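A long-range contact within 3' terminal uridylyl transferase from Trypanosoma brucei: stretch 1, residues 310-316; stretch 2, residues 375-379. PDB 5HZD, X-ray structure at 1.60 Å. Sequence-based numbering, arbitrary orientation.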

# COMPACT_ATOMS: atom_id res chain seq x y z
N ALA A 310 -6.34 6.40 14.93
CA ALA A 310 -6.71 5.47 13.87
C ALA A 310 -5.52 5.00 13.02
O ALA A 310 -5.40 3.81 12.71
CB ALA A 310 -7.83 6.07 12.97
N ARG A 311 -4.61 5.91 12.65
CA ARG A 311 -3.44 5.41 11.93
C ARG A 311 -2.52 4.53 12.78
O ARG A 311 -2.08 3.47 12.31
CB ARG A 311 -2.65 6.55 11.29
CG ARG A 311 -3.38 7.23 10.13
CD ARG A 311 -2.57 8.45 9.69
NE ARG A 311 -2.60 9.48 10.71
CZ ARG A 311 -1.76 10.50 10.74
NH1 ARG A 311 -0.81 10.61 9.81
NH2 ARG A 311 -1.85 11.40 11.72
N PRO A 312 -2.21 4.94 14.03
CA PRO A 312 -1.35 4.07 14.84
C PRO A 312 -1.93 2.66 14.99
O PRO A 312 -1.21 1.65 14.87
CB PRO A 312 -1.25 4.82 16.18
CG PRO A 312 -1.30 6.26 15.74
CD PRO A 312 -2.42 6.25 14.70
N GLY A 313 -3.24 2.55 15.21
CA GLY A 313 -3.81 1.23 15.32
C GLY A 313 -3.73 0.44 14.02
O GLY A 313 -3.51 -0.76 14.05
N ALA A 314 -3.93 1.12 12.89
CA ALA A 314 -3.88 0.46 11.60
C ALA A 314 -2.49 -0.08 11.34
O ALA A 314 -2.33 -1.19 10.81
CB ALA A 314 -4.27 1.44 10.51
N ILE A 315 -1.47 0.69 11.73
CA ILE A 315 -0.08 0.25 11.55
C ILE A 315 0.25 -0.98 12.38
O ILE A 315 0.81 -1.99 11.87
CB ILE A 315 0.86 1.41 11.85
CG1 ILE A 315 0.69 2.48 10.76
CG2 ILE A 315 2.33 0.96 11.92
CD1 ILE A 315 1.34 3.82 11.15
N VAL A 316 -0.16 -0.97 13.64
CA VAL A 316 0.10 -2.11 14.52
C VAL A 316 -0.67 -3.33 14.06
O VAL A 316 -0.14 -4.45 14.08
CB VAL A 316 -0.24 -1.76 15.99
CG1 VAL A 316 -0.27 -3.01 16.87
CG2 VAL A 316 0.77 -0.76 16.52
N TYR A 375 1.38 15.38 3.58
CA TYR A 375 2.00 14.90 4.81
C TYR A 375 1.20 15.38 6.04
O TYR A 375 0.90 16.57 6.17
CB TYR A 375 3.46 15.39 4.90
CG TYR A 375 4.11 15.02 6.22
CD1 TYR A 375 4.59 13.74 6.44
CD2 TYR A 375 4.21 15.95 7.25
CE1 TYR A 375 5.15 13.38 7.68
CE2 TYR A 375 4.77 15.63 8.48
CZ TYR A 375 5.24 14.32 8.68
OH TYR A 375 5.78 14.03 9.93
N THR A 376 0.87 14.43 6.92
CA THR A 376 0.27 14.74 8.22
C THR A 376 1.05 13.97 9.28
O THR A 376 1.11 12.73 9.22
CB THR A 376 -1.19 14.24 8.28
OG1 THR A 376 -1.95 14.82 7.20
CG2 THR A 376 -1.81 14.62 9.60
N PRO A 377 1.65 14.68 10.26
CA PRO A 377 2.42 14.00 11.31
C PRO A 377 1.57 12.98 12.05
O PRO A 377 0.38 13.22 12.24
CB PRO A 377 2.76 15.11 12.31
CG PRO A 377 2.49 16.40 11.61
CD PRO A 377 1.59 16.13 10.43
N MET A 378 2.18 11.86 12.44
CA MET A 378 1.50 10.82 13.21
C MET A 378 0.93 11.32 14.53
O MET A 378 -0.14 10.84 14.96
CB MET A 378 2.48 9.65 13.43
CG MET A 378 1.82 8.34 13.85
SD MET A 378 0.59 7.72 12.70
CE MET A 378 1.52 7.53 11.19
N ILE A 379 1.62 12.26 15.18
CA ILE A 379 1.13 12.83 16.42
C ILE A 379 1.37 14.34 16.37
O ILE A 379 2.37 14.82 15.82
CB ILE A 379 1.80 12.19 17.65
CG1 ILE A 379 1.15 12.69 18.94
CG2 ILE A 379 3.30 12.46 17.66
CD1 ILE A 379 1.50 11.81 20.17

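Two residues account for most of this contact: R311 on the helix of stretch 1 and M378 on the irregular segment of stretch 2. Together the stretches bury 266 Å² of surface, counting both sides.

The CA-to-CB bond of R311 points toward stretch 2. Its side chain, with chi1 m, chi2 t and chi3 m, carries the guanidinium to the backbone of the other segment. There it donates two hydrogen bonds. NH1 of R311 lies 2.9 Å from O of T376, and NH2 of R311 lies 2.9 Å from O of P377. The N-H...O angles, 160° and 158°, are close to linear. Both carbonyl oxygens sit at the edge of the guanidinium, near its plane, where its N-H groups point. Arginine suits this place because its planar head can serve two successive carbonyls at once. The acceptors are main-chain atoms; the side chains of T376 and P377 take no part in these two bonds. NH1 also has a hydrogen-bond partner elsewhere in the structure.

M378 supplies the apolar part. Its CA-to-CB bond points sideways, but the t, p, p rotamer brings the end of the side chain nearer the helix. SD of M378 is 3.7 Å from CB of R311 and 3.9 Å from CG of P312. CE of M378 reaches 3.7 Å from CD1 of I315, and it also lies over one face of the guanidinium. The long, unbranched methionine can thus touch three helix residues, all buried. P312 and I315 offer it compact hydrocarbon surfaces; I315 lies one helical turn after R311, and its CA-to-CB bond also points toward stretch 2.

T376 adds a smaller contact. Its CA-to-CB bond points toward the helix, and its methyl CG2 packs 3.9 Å from NH2 of R311.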